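Local coordinates for dihydrodipicolinate synthase (Aquifex aeolicus, PDB 2EHH), which catalyses the condensation of pyruvate with L-aspartate semialdehyde to 4-hydroxy-tetrahydrodipicolinate, a step of lysine biosynthesis, at the interface of chains A and B and the interface of chains A and C. Residues are numbered along the deposited sequence; one frame, centred on the assembly and turned at random. Chains: chain A/B/C, Dihydrodipicolinate synthase.

Contact 1: the interface of chains A and B. Residues chain A 246-247, 250, 269-271; chain B 107-110, 112-113.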
loop_
_atom_site.group_PDB
_atom_site.type_symbol
_atom_site.label_atom_id
_atom_site.label_comp_id
_atom_site.label_asym_id
_atom_site.label_seq_id
_atom_site.Cartn_x
_atom_site.Cartn_y
_atom_site.Cartn_z
ATOM N N GLU A 246 -14.287 -1.815 14.717
ATOM C CA GLU A 246 -14.865 -2.700 13.717
ATOM C C GLU A 246 -15.413 -1.758 12.651
ATOM O O GLU A 246 -15.652 -0.586 12.928
ATOM C CB GLU A 246 -15.980 -3.574 14.310
ATOM C CG GLU A 246 -15.459 -4.866 14.952
ATOM C CD GLU A 246 -16.570 -5.816 15.377
ATOM O OE1 GLU A 246 -17.576 -5.920 14.640
ATOM O OE2 GLU A 246 -16.429 -6.472 16.434
ATOM N N THR A 247 -15.596 -2.259 11.437
ATOM C CA THR A 247 -16.088 -1.441 10.333
ATOM C C THR A 247 -17.272 -0.529 10.676
ATOM O O THR A 247 -18.318 -0.997 11.137
ATOM C CB THR A 247 -16.500 -2.332 9.137
ATOM O OG1 THR A 247 -15.375 -3.118 8.717
ATOM C CG2 THR A 247 -16.985 -1.481 7.968
ATOM N N ILE A 250 -20.747 -0.323 12.416
ATOM C CA ILE A 250 -21.042 -1.334 13.424
ATOM C C ILE A 250 -20.872 -0.798 14.854
ATOM O O ILE A 250 -21.774 -0.940 15.690
ATOM C CB ILE A 250 -20.197 -2.607 13.198
ATOM C CG1 ILE A 250 -20.636 -3.268 11.883
ATOM C CG2 ILE A 250 -20.384 -3.575 14.364
ATOM C CD1 ILE A 250 -19.796 -4.458 11.457
ATOM N N PRO A 269 -24.693 -7.626 4.687
ATOM C CA PRO A 269 -23.550 -8.243 5.371
ATOM C C PRO A 269 -23.036 -7.663 6.693
ATOM O O PRO A 269 -22.056 -8.172 7.235
ATOM C CB PRO A 269 -22.473 -8.228 4.291
ATOM C CG PRO A 269 -22.733 -6.926 3.616
ATOM C CD PRO A 269 -24.249 -6.946 3.457
ATOM N N LEU A 270 -23.656 -6.605 7.215
ATOM C CA LEU A 270 -23.185 -6.060 8.487
ATOM C C LEU A 270 -23.715 -6.923 9.633
ATOM O O LEU A 270 -24.816 -7.464 9.557
ATOM C CB LEU A 270 -23.612 -4.597 8.657
ATOM C CG LEU A 270 -22.967 -3.613 7.671
ATOM C CD1 LEU A 270 -23.224 -2.181 8.131
ATOM C CD2 LEU A 270 -21.466 -3.860 7.589
ATOM N N THR A 271 -22.920 -7.049 10.690
ATOM C CA THR A 271 -23.272 -7.884 11.833
ATOM C C THR A 271 -22.929 -7.227 13.158
ATOM O O THR A 271 -22.193 -6.242 13.200
ATOM C CB THR A 271 -22.504 -9.215 11.777
ATOM O OG1 THR A 271 -21.099 -8.942 11.667
ATOM C CG2 THR A 271 -22.945 -10.042 10.577
ATOM N N ASN B 107 -18.962 -1.587 1.611
ATOM C CA ASN B 107 -19.294 -1.551 3.040
ATOM C C ASN B 107 -18.354 -2.329 3.968
ATOM O O ASN B 107 -18.566 -2.373 5.182
ATOM C CB ASN B 107 -20.767 -1.950 3.302
ATOM C CG ASN B 107 -21.185 -3.255 2.629
ATOM O OD1 ASN B 107 -20.378 -3.962 2.030
ATOM N ND2 ASN B 107 -22.472 -3.576 2.738
ATOM N N LYS B 108 -17.310 -2.923 3.390
ATOM C CA LYS B 108 -16.290 -3.669 4.137
ATOM C C LYS B 108 -16.772 -4.478 5.346
ATOM O O LYS B 108 -16.430 -4.175 6.490
ATOM C CB LYS B 108 -15.186 -2.701 4.589
ATOM C CG LYS B 108 -14.503 -1.976 3.436
ATOM C CD LYS B 108 -13.435 -0.988 3.907
ATOM C CE LYS B 108 -12.210 -1.691 4.463
ATOM N NZ LYS B 108 -11.097 -0.726 4.704
ATOM N N PRO B 109 -17.560 -5.536 5.104
ATOM C CA PRO B 109 -18.063 -6.365 6.205
ATOM C C PRO B 109 -16.915 -7.024 6.962
ATOM O O PRO B 109 -15.824 -7.197 6.417
ATOM C CB PRO B 109 -18.921 -7.417 5.495
ATOM C CG PRO B 109 -19.294 -6.768 4.189
ATOM C CD PRO B 109 -18.039 -6.034 3.803
ATOM N N THR B 110 -17.161 -7.392 8.215
ATOM C CA THR B 110 -16.148 -8.083 9.004
ATOM C C THR B 110 -16.123 -9.505 8.440
ATOM O O THR B 110 -17.010 -9.875 7.670
ATOM C CB THR B 110 -16.546 -8.153 10.492
ATOM O OG1 THR B 110 -17.732 -8.943 10.630
ATOM C CG2 THR B 110 -16.813 -6.757 11.043
ATOM N N ARG B 112 -16.825 -12.165 9.900
ATOM C CA ARG B 112 -18.052 -12.815 10.354
ATOM C C ARG B 112 -19.195 -12.421 9.420
ATOM O O ARG B 112 -20.051 -13.242 9.086
ATOM C CB ARG B 112 -18.390 -12.401 11.788
ATOM C CG ARG B 112 -19.714 -12.978 12.287
ATOM C CD ARG B 112 -19.680 -14.503 12.359
ATOM N NE ARG B 112 -21.014 -15.059 12.578
ATOM C CZ ARG B 112 -21.270 -16.350 12.774
ATOM N NH1 ARG B 112 -20.280 -17.234 12.784
ATOM N NH2 ARG B 112 -22.521 -16.761 12.947
ATOM N N GLY B 113 -19.195 -11.161 8.995
ATOM C CA GLY B 113 -20.224 -10.683 8.086
ATOM C C GLY B 113 -20.129 -11.381 6.739
ATOM O O GLY B 113 -21.146 -11.730 6.140
HETATM O O HOH W 1 -20.042 -7.243 9.087
#
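A:Thr247 bonds directly across the contact, its hydroxyl OG1 donating a hydrogen bond to the backbone carbonyl O of B:Lys108 at 2.7 Å, almost in line with the C=O bond (168°). With OG1 beside its own backbone N (chi1 -58°), the methyl CG2 lies by the carbonyl O of B:Asn107 (3.3 Å), with CB of B:Lys108 further off at 4.0 Å; one small side chain thus brings both a donor and a methyl. A valine here would keep the bulk but would probably leave the carbonyl of B:Lys108 without this donor. Water 1 supplies a second polar link: it is 2.9 Å from O of A:Pro269. The amide N of B:Thr110 is 3.0 Å from water 1, and the hydroxyls of A:Thr271 and B:Thr110 lie further from it. OG1 of B:Thr110 also accepts from N of B:Gly113 (3.1 Å), capping the N-terminal turn of helix 111-124. Apolar contacts fill in the rest. The rigid rings of A:Pro269 and B:Pro109 press CG to CG at 3.5 Å, a tight fit, and CD1 of A:Ile250 reaches CG2 of B:Thr110 at 3.8 Å. Chain B offers the loop entering helix 111-124, and chain A the loops on either side of helix 250-258 and the first residue of that helix.

Contact 2: the interface of chains A and C. Residues chain A 192-193, 196-197, 226; chain C 192-193, 196-197, 226.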
loop_
_atom_site.group_PDB
_atom_site.type_symbol
_atom_site.label_atom_id
_atom_site.label_comp_id
_atom_site.label_asym_id
_atom_site.label_seq_id
_atom_site.Cartn_x
_atom_site.Cartn_y
_atom_site.Cartn_z
ATOM N N LEU A 192 -9.328 18.199 13.475
ATOM C CA LEU A 192 -8.462 19.274 13.957
ATOM C C LEU A 192 -7.377 19.647 12.943
ATOM O O LEU A 192 -7.297 20.799 12.512
ATOM C CB LEU A 192 -7.842 18.896 15.309
ATOM C CG LEU A 192 -7.065 19.998 16.043
ATOM C CD1 LEU A 192 -7.006 19.676 17.534
ATOM C CD2 LEU A 192 -5.665 20.134 15.451
ATOM N N PRO A 193 -6.528 18.683 12.542
ATOM C CA PRO A 193 -5.494 19.055 11.567
ATOM C C PRO A 193 -6.057 19.559 10.234
ATOM O O PRO A 193 -5.490 20.457 9.615
ATOM C CB PRO A 193 -4.660 17.773 11.426
ATOM C CG PRO A 193 -5.636 16.664 11.800
ATOM C CD PRO A 193 -6.387 17.277 12.963
ATOM N N ALA A 196 -7.175 23.107 10.701
ATOM C CA ALA A 196 -6.031 23.997 10.879
ATOM C C ALA A 196 -5.536 24.405 9.488
ATOM O O ALA A 196 -4.957 25.476 9.311
ATOM C CB ALA A 196 -4.924 23.286 11.656
ATOM N N LEU A 197 -5.792 23.547 8.500
ATOM C CA LEU A 197 -5.394 23.804 7.118
ATOM C C LEU A 197 -6.455 24.530 6.293
ATOM O O LEU A 197 -6.210 24.892 5.142
ATOM C CB LEU A 197 -5.031 22.489 6.419
ATOM C CG LEU A 197 -3.653 21.896 6.723
ATOM C CD1 LEU A 197 -3.591 20.446 6.245
ATOM C CD2 LEU A 197 -2.583 22.731 6.034
ATOM N N PHE A 226 -6.820 26.709 18.726
ATOM C CA PHE A 226 -6.404 25.316 18.673
ATOM C C PHE A 226 -5.893 24.754 19.987
ATOM O O PHE A 226 -5.699 23.548 20.110
ATOM C CB PHE A 226 -5.410 25.117 17.530
ATOM C CG PHE A 226 -6.073 25.104 16.182
ATOM C CD1 PHE A 226 -6.673 23.942 15.700
ATOM C CD2 PHE A 226 -6.192 26.276 15.438
ATOM C CE1 PHE A 226 -7.389 23.946 14.502
ATOM C CE2 PHE A 226 -6.906 26.293 14.238
ATOM C CZ PHE A 226 -7.507 25.122 13.770
ATOM N N LEU C 192 2.449 22.439 9.484
ATOM C CA LEU C 192 1.277 23.140 10.005
ATOM C C LEU C 192 0.304 22.191 10.722
ATOM O O LEU C 192 0.009 22.379 11.905
ATOM C CB LEU C 192 0.571 23.912 8.880
ATOM C CG LEU C 192 -0.505 24.911 9.335
ATOM C CD1 LEU C 192 -0.717 25.986 8.267
ATOM C CD2 LEU C 192 -1.798 24.168 9.625
ATOM N N PRO C 193 -0.200 21.151 10.031
ATOM C CA PRO C 193 -1.126 20.260 10.743
ATOM C C PRO C 193 -0.525 19.537 11.951
ATOM O O PRO C 193 -1.211 19.324 12.941
ATOM C CB PRO C 193 -1.604 19.294 9.651
ATOM C CG PRO C 193 -0.494 19.335 8.624
ATOM C CD PRO C 193 -0.119 20.795 8.606
ATOM N N ALA C 196 -0.422 21.873 14.839
ATOM C CA ALA C 196 -1.775 22.158 15.295
ATOM C C ALA C 196 -2.156 21.067 16.299
ATOM O O ALA C 196 -2.962 21.294 17.206
ATOM C CB ALA C 196 -2.738 22.160 14.116
ATOM N N LEU C 197 -1.567 19.884 16.132
ATOM C CA LEU C 197 -1.823 18.756 17.029
ATOM C C LEU C 197 -0.869 18.739 18.226
ATOM O O LEU C 197 -1.001 17.905 19.123
ATOM C CB LEU C 197 -1.706 17.429 16.269
ATOM C CG LEU C 197 -2.887 17.036 15.378
ATOM C CD1 LEU C 197 -2.474 15.913 14.434
ATOM C CD2 LEU C 197 -4.068 16.615 16.251
ATOM N N PHE C 226 -2.810 30.283 13.625
ATOM C CA PHE C 226 -2.882 29.453 12.436
ATOM C C PHE C 226 -3.420 30.148 11.201
ATOM O O PHE C 226 -3.332 29.613 10.095
ATOM C CB PHE C 226 -3.643 28.168 12.762
ATOM C CG PHE C 226 -2.809 27.186 13.527
ATOM C CD1 PHE C 226 -1.914 26.351 12.859
ATOM C CD2 PHE C 226 -2.831 27.168 14.920
ATOM C CE1 PHE C 226 -1.051 25.516 13.567
ATOM C CE2 PHE C 226 -1.974 26.339 15.635
ATOM C CZ PHE C 226 -1.078 25.510 14.954
#
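The phenyl rings of A:Phe226 and C:Phe226 meet edge to face, their planes turned 66° apart and their centroids 5.1 Å from one another. Along A:Phe226, CB comes to CE2 of the partner ring at 4.1 Å and CG lies near its CD2. The ring atom CD2 makes the near approach, 3.5 Å from the matching CD2 of C:Phe226, and CE2, next along the ring, lies 4.0 Å from the partner's CB. A chi1 of -76° sets CG beside the backbone N and carries the ring to the contact, while chi2 (-82°) turns its CD2/CE2 edge across; CG of A:Leu192 lies in the ring plane at its edge. Next to the aromatic pair, the methyls of A:Ala196 and C:Ala196 touch at 3.5 Å; a side chain this small lets the two helices 191-196 come close. CD2 of A:Leu192 reaches the backbone carbonyl O of C:Ala196 at 3.4 Å, and then its CB at 3.8 Å. A:Leu197 and C:Leu192 lie side by side, pointing opposite ways, CD2 to CD2 at 3.9 Å, and A:Pro193 faces C:Pro193 through CB. These self-complementary hydrophobic surfaces join two copies about a two-fold axis, and so help to build the homotetramer, a dimer of dimers.

Contact 3: the interface of chains A and B. Residues chain A 81, 112-113, 116, 120; chain B 268-269, 271.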
loop_
_atom_site.group_PDB
_atom_site.type_symbol
_atom_site.label_atom_id
_atom_site.label_comp_id
_atom_site.label_asym_id
_atom_site.label_seq_id
_atom_site.Cartn_x
_atom_site.Cartn_y
_atom_site.Cartn_z
ATOM N N THR A 81 -24.386 6.295 -12.785
ATOM C CA THR A 81 -24.778 7.682 -13.025
ATOM C C THR A 81 -26.287 7.920 -13.160
ATOM O O THR A 81 -26.845 8.770 -12.471
ATOM C CB THR A 81 -24.055 8.229 -14.272
ATOM O OG1 THR A 81 -22.646 8.003 -14.131
ATOM C CG2 THR A 81 -24.300 9.734 -14.430
ATOM N N ARG A 112 -11.920 10.773 -16.398
ATOM C CA ARG A 112 -12.883 11.342 -17.334
ATOM C C ARG A 112 -14.264 10.835 -16.921
ATOM O O ARG A 112 -15.247 11.583 -16.928
ATOM C CB ARG A 112 -12.552 10.914 -18.770
ATOM C CG ARG A 112 -13.523 11.401 -19.846
ATOM C CD ARG A 112 -13.905 12.870 -19.673
ATOM N NE ARG A 112 -14.304 13.482 -20.939
ATOM C CZ ARG A 112 -15.313 14.337 -21.081
ATOM N NH1 ARG A 112 -16.046 14.687 -20.038
ATOM N NH2 ARG A 112 -15.584 14.851 -22.273
ATOM N N GLY A 113 -14.317 9.559 -16.543
ATOM C CA GLY A 113 -15.561 8.961 -16.107
ATOM C C GLY A 113 -16.075 9.634 -14.851
ATOM O O GLY A 113 -17.273 9.869 -14.718
ATOM N N GLU A 116 -17.479 13.107 -15.903
ATOM C CA GLU A 116 -18.801 13.010 -16.521
ATOM C C GLU A 116 -19.884 12.589 -15.533
ATOM O O GLU A 116 -21.034 13.012 -15.650
ATOM C CB GLU A 116 -18.761 12.057 -17.719
ATOM C CG GLU A 116 -17.864 12.566 -18.835
ATOM C CD GLU A 116 -18.025 11.799 -20.130
ATOM O OE1 GLU A 116 -17.173 11.976 -21.028
ATOM O OE2 GLU A 116 -19.002 11.029 -20.256
ATOM N N THR A 120 -22.718 15.241 -14.957
ATOM C CA THR A 120 -24.064 14.833 -15.352
ATOM C C THR A 120 -25.077 15.076 -14.241
ATOM O O THR A 120 -26.133 15.671 -14.470
ATOM C CB THR A 120 -24.083 13.345 -15.770
ATOM O OG1 THR A 120 -23.248 13.178 -16.922
ATOM C CG2 THR A 120 -25.506 12.890 -16.115
ATOM N N LEU B 268 -22.397 5.261 -18.102
ATOM C CA LEU B 268 -21.653 6.069 -17.143
ATOM C C LEU B 268 -21.799 5.417 -15.774
ATOM O O LEU B 268 -22.855 4.862 -15.453
ATOM C CB LEU B 268 -22.188 7.504 -17.122
ATOM C CG LEU B 268 -21.911 8.319 -18.392
ATOM C CD1 LEU B 268 -22.531 9.702 -18.263
ATOM C CD2 LEU B 268 -20.405 8.430 -18.615
ATOM N N PRO B 269 -20.776 5.545 -14.913
ATOM C CA PRO B 269 -19.503 6.251 -15.101
ATOM C C PRO B 269 -18.441 5.713 -16.058
ATOM O O PRO B 269 -17.377 6.318 -16.180
ATOM C CB PRO B 269 -18.976 6.373 -13.673
ATOM C CG PRO B 269 -19.398 5.075 -13.068
ATOM C CD PRO B 269 -20.829 4.915 -13.578
ATOM N N THR B 271 -16.608 5.183 -19.561
ATOM C CA THR B 271 -16.523 6.020 -20.753
ATOM C C THR B 271 -15.623 5.406 -21.814
ATOM O O THR B 271 -14.908 4.438 -21.549
ATOM C CB THR B 271 -15.924 7.390 -20.398
ATOM O OG1 THR B 271 -14.659 7.190 -19.747
ATOM C CG2 THR B 271 -16.853 8.162 -19.467
#
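B:Leu268 lays its CB on helix 81-93 of chain A and its forked tip on helix 111-124. The CB packs tightly on CB of A:Thr81, 3.5 Å away, at the start of helix 81-93. With CG beside the backbone N (chi1 -69°), the two methyls reach helix 111-124: CD1 lies 3.8 Å from the hydroxyl OG1 of A:Thr120, and CD2 is 3.4 Å from the carboxylate OE2 of A:Glu116, whose side chain it crosses at about a right angle. A leucine, branched at CG, suits a place where several surfaces must be touched at once. The same OE2 meets the methyl CG2 of B:Thr271 at 3.7 Å. The backbone N of A:Thr81 and O of B:Leu268 (3.4 Å) add at most a weak link between helix 81-93 and the partner loop.

The second shell fixes the chain A side. A:Arg112 and A:Glu116, one helical turn apart, form a salt bridge, NH1 to OE1 at 3.1 Å, in which OE1 sits over the guanidinium face instead of at its edge; the positive charge is likely to steady the carboxylate at the end of the extended side chain. A:Thr120 turns its OG1 back onto O of A:Glu116, a 2.6 Å bond that fixes the hydroxyl against its own helix. In the fold, chain B contributes the loop between helices 250-258 and 275-287, which lies against helices 81-93 and 111-124 of the chain A barrel.

Contacts 1 and 3 belong to one two-fold interface of chains A and B, about 29 Å apart between the centres of their C-alpha atoms. Both use the loop holding residues 268-271 of one chain and the start of helix 111-124 of the other, with the chains exchanged. Contact 2, centred about 33 Å from contact 1 and 36 Å from contact 3, joins A to C through helices 191-196 and 226-242. Chain A thereby bridges two partners. The centres of contacts 1 and 3 lie about 15 and 14 Å from A:Tyr132; B:Tyr106, next to B:Asn107 of contact 1, is expected to join the proton relay, which in this family reaches across the dimer.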